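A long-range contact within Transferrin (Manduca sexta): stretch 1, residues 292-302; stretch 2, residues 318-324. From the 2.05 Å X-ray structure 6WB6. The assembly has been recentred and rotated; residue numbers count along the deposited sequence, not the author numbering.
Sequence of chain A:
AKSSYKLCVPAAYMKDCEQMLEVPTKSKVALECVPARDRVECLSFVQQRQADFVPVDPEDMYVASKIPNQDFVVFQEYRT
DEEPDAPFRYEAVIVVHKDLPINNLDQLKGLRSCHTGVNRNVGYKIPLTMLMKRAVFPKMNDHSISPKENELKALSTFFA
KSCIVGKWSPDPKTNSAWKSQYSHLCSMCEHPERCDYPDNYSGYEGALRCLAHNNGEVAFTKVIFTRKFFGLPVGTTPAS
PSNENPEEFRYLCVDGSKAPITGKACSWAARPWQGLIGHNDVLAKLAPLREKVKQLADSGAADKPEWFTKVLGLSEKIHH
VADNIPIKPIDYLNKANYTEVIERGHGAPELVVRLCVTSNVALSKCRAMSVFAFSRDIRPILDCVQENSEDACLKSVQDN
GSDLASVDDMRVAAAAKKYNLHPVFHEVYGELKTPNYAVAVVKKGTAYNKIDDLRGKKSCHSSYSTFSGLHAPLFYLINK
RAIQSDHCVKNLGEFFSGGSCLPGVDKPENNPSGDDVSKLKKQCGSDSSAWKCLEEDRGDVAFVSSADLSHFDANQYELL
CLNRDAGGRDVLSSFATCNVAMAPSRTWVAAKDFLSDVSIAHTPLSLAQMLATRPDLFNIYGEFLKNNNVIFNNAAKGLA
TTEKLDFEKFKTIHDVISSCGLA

Stretch 1 (292-302) KVKQLADSGAA
Stretch 2 (318-324) IHHVADN

No hydrogen bond joins these two stretches; the contact is made by packing alone. A helix that includes 292-299, and begins earlier in the chain, lies against a strand that includes 320-322. The two run nearly antiparallel, at 164° between their N-to-C directions, and their axes approach to 8.3 Å. The register is set by Lys294 CA to Val321 CA at 5.6 Å and Ala297 CA to His319 CA at 6.2 Å.

The helix has phi/psi near -60/-45 from Lys292 to Ala297. Its backbone bonds include Ala297 N to Val293 O at 2.8 Å and Asp298 N to Lys294 O at 3.0 Å. The strand is extended, with phi/psi of -84/107 at His320, -80/122 at Val321 and -119/129 at Ala322. His319 has -151/23.

Val321 is the centre of the contact. It is buried, points toward the helix and takes chi1 t. Its CG2 lies 3.6 Å from Ala297 CB and 4.4 Å from Val293 CG1. Its CG1 lies 3.5 Å from Lys294 CG. Val293 points sideways, also with chi1 t.

Ala297 points toward the strand. Its small side chain suits the close approach, with CB also 3.8 Å from His319 O. Lys294 points sideways, with chi angles m, t, p, p. Its aliphatic part packs beside the strand, and CD comes within 4.3 Å of Asp323 OD2. Asp323 has chi1 m.

His319 points toward the helix, with chi1 p and chi2 -98°. Its NE2 is 4.0 Å from Ala301 CB, while ND1 is hydrogen-bonded elsewhere in the structure. Ala301 CB sits obliquely to the ring. His320 and Ala322 point away, so the strand alternates about Val321. In all, 332 Å² is buried, summed over both sides.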

ATOM      1  N   LYS A 292       1.806  21.929 -27.419  1.00 25.32           N
ATOM      2  CA  LYS A 292       0.525  21.840 -26.732  1.00 19.13           C
ATOM      3  C   LYS A 292       0.700  21.581 -25.237  1.00 17.06           C
ATOM      4  O   LYS A 292       0.101  22.265 -24.402  1.00 23.41           O
ATOM      5  CB  LYS A 292      -0.323  20.738 -27.356  1.00 16.02           C
ATOM      6  CG  LYS A 292      -1.657  20.578 -26.683  1.00 15.90           C
ATOM      7  CD  LYS A 292      -2.656  21.620 -27.127  1.00 20.49           C
ATOM      8  CE  LYS A 292      -3.954  21.396 -26.404  1.00 18.79           C
ATOM      9  NZ  LYS A 292      -4.943  22.431 -26.681  1.00 17.64           N
ATOM     10  N   VAL A 293       1.472  20.562 -24.879  1.00 21.75           N
ATOM     11  CA  VAL A 293       1.692  20.266 -23.464  1.00 18.59           C
ATOM     12  C   VAL A 293       2.332  21.459 -22.758  1.00 22.53           C
ATOM     13  O   VAL A 293       1.904  21.862 -21.670  1.00 19.31           O
ATOM     14  CB  VAL A 293       2.539  18.990 -23.318  1.00 21.58           C
ATOM     15  CG1 VAL A 293       2.822  18.711 -21.847  1.00 28.64           C
ATOM     16  CG2 VAL A 293       1.790  17.830 -23.933  1.00 22.77           C
ATOM     17  N   LYS A 294       3.366  22.045 -23.366  1.00 21.78           N
ATOM     18  CA  LYS A 294       3.989  23.230 -22.776  1.00 17.26           C
ATOM     19  C   LYS A 294       2.965  24.317 -22.500  1.00 24.28           C
ATOM     20  O   LYS A 294       3.040  25.010 -21.481  1.00 25.02           O
ATOM     21  CB  LYS A 294       5.106  23.756 -23.691  1.00 27.57           C
ATOM     22  CG  LYS A 294       6.374  22.910 -23.702  1.00 34.79           C
ATOM     23  CD  LYS A 294       7.449  23.428 -24.677  1.00 43.54           C
ATOM     24  CE  LYS A 294       7.763  24.941 -24.504  1.00 48.14           C
ATOM     25  NZ  LYS A 294       8.216  25.350 -23.137  1.00 49.10           N
ATOM     26  N   GLN A 295       1.988  24.483 -23.401  1.00 25.16           N
ATOM     27  CA  GLN A 295       1.009  25.556 -23.231  1.00 24.37           C
ATOM     28  C   GLN A 295       0.028  25.248 -22.111  1.00 22.42           C
ATOM     29  O   GLN A 295      -0.321  26.134 -21.326  1.00 17.52           O
ATOM     30  CB  GLN A 295       0.266  25.803 -24.548  1.00 21.52           C
ATOM     31  CG  GLN A 295       1.042  26.708 -25.459  1.00 19.62           C
ATOM     32  CD  GLN A 295       0.546  26.681 -26.879  1.00 31.09           C
ATOM     33  OE1 GLN A 295      -0.581  26.247 -27.149  1.00 32.79           O
ATOM     34  NE2 GLN A 295       1.387  27.139 -27.803  1.00 23.00           N
ATOM     35  N   LEU A 296      -0.434  23.997 -22.029  1.00 25.73           N
ATOM     36  CA  LEU A 296      -1.278  23.583 -20.919  1.00 22.71           C
ATOM     37  C   LEU A 296      -0.546  23.731 -19.592  1.00 24.35           C
ATOM     38  O   LEU A 296      -1.145  24.141 -18.586  1.00 24.66           O
ATOM     39  CB  LEU A 296      -1.729  22.123 -21.113  1.00 24.20           C
ATOM     40  CG  LEU A 296      -2.678  21.863 -22.287  1.00 24.01           C
ATOM     41  CD1 LEU A 296      -2.802  20.351 -22.611  1.00 25.67           C
ATOM     42  CD2 LEU A 296      -4.032  22.456 -21.939  1.00 20.12           C
ATOM     43  N   ALA A 297       0.745  23.374 -19.566  1.00 23.86           N
ATOM     44  CA  ALA A 297       1.538  23.517 -18.343  1.00 27.89           C
ATOM     45  C   ALA A 297       1.586  24.968 -17.905  1.00 27.18           C
ATOM     46  O   ALA A 297       1.357  25.289 -16.734  1.00 30.06           O
ATOM     47  CB  ALA A 297       2.957  22.988 -18.557  1.00 26.01           C
ATOM     48  N   ASP A 298       1.857  25.866 -18.844  1.00 31.55           N
ATOM     49  CA  ASP A 298       2.069  27.254 -18.470  1.00 28.37           C
ATOM     50  C   ASP A 298       0.767  27.966 -18.134  1.00 21.48           C
ATOM     51  O   ASP A 298       0.810  29.011 -17.484  1.00 47.46           O
ATOM     52  CB  ASP A 298       2.828  27.975 -19.585  1.00 36.08           C
ATOM     53  CG  ASP A 298       4.261  27.446 -19.754  1.00 31.65           C
ATOM     54  OD1 ASP A 298       4.790  26.860 -18.792  1.00 40.22           O
ATOM     55  OD2 ASP A 298       4.858  27.620 -20.841  1.00 42.25           O
ATOM     56  N   SER A 299      -0.386  27.423 -18.516  1.00 30.47           N
ATOM     57  CA  SER A 299      -1.655  28.057 -18.181  1.00 36.85           C
ATOM     58  C   SER A 299      -2.316  27.447 -16.950  1.00 40.09           C
ATOM     59  O   SER A 299      -3.076  28.138 -16.266  1.00 42.52           O
ATOM     60  CB  SER A 299      -2.618  27.975 -19.360  1.00 32.32           C
ATOM     61  OG  SER A 299      -3.228  26.710 -19.387  1.00 45.55           O
ATOM     62  N   GLY A 300      -2.054  26.175 -16.662  1.00 40.36           N
ATOM     63  CA  GLY A 300      -2.461  25.584 -15.399  1.00 39.70           C
ATOM     64  C   GLY A 300      -1.571  25.932 -14.231  1.00 39.22           C
ATOM     65  O   GLY A 300      -1.916  25.609 -13.087  1.00 42.13           O
ATOM     66  N   ALA A 301      -0.428  26.578 -14.500  1.00 40.88           N
ATOM     67  CA  ALA A 301       0.454  27.058 -13.439  1.00 40.23           C
ATOM     68  C   ALA A 301      -0.279  27.899 -12.406  1.00 33.49           C
ATOM     69  O   ALA A 301       0.094  27.906 -11.227  1.00 32.11           O
ATOM     70  CB  ALA A 301       1.586  27.897 -14.035  1.00 40.76           C
ATOM     71  N   ALA A 302      -1.301  28.634 -12.830  1.00 40.75           N
ATOM     72  CA  ALA A 302      -2.002  29.581 -11.961  1.00 41.66           C
ATOM     73  C   ALA A 302      -3.040  28.834 -11.127  1.00 40.10           C
ATOM     74  O   ALA A 302      -4.170  28.607 -11.562  1.00 47.63           O
ATOM     75  CB  ALA A 302      -2.645  30.679 -12.804  1.00 34.90           C
ATOM     76  N   ILE A 318       7.019  21.075 -10.076  1.00 29.08           N
ATOM     77  CA  ILE A 318       7.628  20.452 -11.254  1.00 23.44           C
ATOM     78  C   ILE A 318       6.651  20.618 -12.416  1.00 26.96           C
ATOM     79  O   ILE A 318       5.776  19.772 -12.642  1.00 26.29           O
ATOM     80  CB  ILE A 318       7.958  18.976 -11.018  1.00 23.40           C
ATOM     81  CG1 ILE A 318       8.899  18.828  -9.818  1.00 29.40           C
ATOM     82  CG2 ILE A 318       8.594  18.371 -12.239  1.00 26.86           C
ATOM     83  CD1 ILE A 318       9.263  17.379  -9.531  1.00 25.77           C
ATOM     84  N   HIS A 319       6.808  21.705 -13.181  1.00 21.19           N
ATOM     85  CA  HIS A 319       5.999  21.868 -14.383  1.00 23.93           C
ATOM     86  C   HIS A 319       6.695  22.670 -15.471  1.00 20.17           C
ATOM     87  O   HIS A 319       6.006  23.219 -16.335  1.00 23.63           O
ATOM     88  CB  HIS A 319       4.656  22.534 -14.085  1.00 26.17           C
ATOM     89  CG  HIS A 319       4.774  23.909 -13.508  1.00 30.60           C
ATOM     90  ND1 HIS A 319       4.678  24.161 -12.157  1.00 33.57           N
ATOM     91  CD2 HIS A 319       4.965  25.108 -14.103  1.00 25.94           C
ATOM     92  CE1 HIS A 319       4.804  25.459 -11.945  1.00 35.74           C
ATOM     93  NE2 HIS A 319       4.980  26.056 -13.110  1.00 37.12           N
ATOM     94  N   HIS A 320       8.022  22.735 -15.470  1.00 20.79           N
ATOM     95  CA  HIS A 320       8.749  23.271 -16.611  1.00 23.09           C
ATOM     96  C   HIS A 320       8.912  22.150 -17.629  1.00 25.58           C
ATOM     97  O   HIS A 320       9.673  21.202 -17.418  1.00 28.20           O
ATOM     98  CB  HIS A 320      10.108  23.834 -16.209  1.00 26.83           C
ATOM     99  CG  HIS A 320      10.856  24.436 -17.361  1.00 28.56           C
ATOM    100  ND1 HIS A 320      10.722  25.759 -17.721  1.00 30.17           N
ATOM    101  CD2 HIS A 320      11.710  23.886 -18.256  1.00 28.64           C
ATOM    102  CE1 HIS A 320      11.469  26.000 -18.785  1.00 32.43           C
ATOM    103  NE2 HIS A 320      12.092  24.885 -19.120  1.00 29.90           N
ATOM    104  N   VAL A 321       8.177  22.237 -18.715  1.00 22.98           N
ATOM    105  CA  VAL A 321       8.248  21.219 -19.752  1.00 27.78           C
ATOM    106  C   VAL A 321       9.481  21.508 -20.595  1.00 24.50           C
ATOM    107  O   VAL A 321       9.638  22.612 -21.117  1.00 31.18           O
ATOM    108  CB  VAL A 321       6.965  21.219 -20.588  1.00 31.77           C
ATOM    109  CG1 VAL A 321       6.972  20.116 -21.644  1.00 40.61           C
ATOM    110  CG2 VAL A 321       5.784  21.062 -19.655  1.00 30.06           C
ATOM    111  N   ALA A 322      10.385  20.537 -20.675  1.00 22.36           N
ATOM    112  CA  ALA A 322      11.593  20.641 -21.479  1.00 34.77           C
ATOM    113  C   ALA A 322      11.593  19.558 -22.546  1.00 38.99           C
ATOM    114  O   ALA A 322      11.386  18.376 -22.233  1.00 39.59           O
ATOM    115  CB  ALA A 322      12.830  20.495 -20.606  1.00 28.19           C
ATOM    116  N   ASP A 323      11.826  19.949 -23.800  1.00 36.88           N
ATOM    117  CA  ASP A 323      11.976  18.957 -24.864  1.00 50.88           C
ATOM    118  C   ASP A 323      13.381  18.389 -24.768  1.00 47.44           C
ATOM    119  O   ASP A 323      14.349  19.140 -24.604  1.00 36.29           O
ATOM    120  CB  ASP A 323      11.754  19.533 -26.270  1.00 38.79           C
ATOM    121  CG  ASP A 323      10.419  20.247 -26.433  1.00 45.38           C
ATOM    122  OD1 ASP A 323       9.359  19.681 -26.066  1.00 41.94           O
ATOM    123  OD2 ASP A 323      10.445  21.385 -26.958  1.00 37.95           O
ATOM    124  N   ASN A 324      13.491  17.074 -24.865  1.00 31.81           N
ATOM    125  CA  ASN A 324      14.772  16.401 -24.820  1.00 38.29           C
ATOM    126  C   ASN A 324      15.077  15.836 -26.192  1.00 34.80           C
ATOM    127  O   ASN A 324      14.281  15.924 -27.126  1.00 42.69           O
ATOM    128  CB  ASN A 324      14.774  15.297 -23.757  1.00 41.72           C
ATOM    129  CG  ASN A 324      13.456  14.550 -23.699  1.00 41.04           C
ATOM    130  OD1 ASN A 324      12.396  15.170 -23.673  1.00 39.42           O
ATOM    131  ND2 ASN A 324      13.513  13.216 -23.676  1.00 33.55           N
TER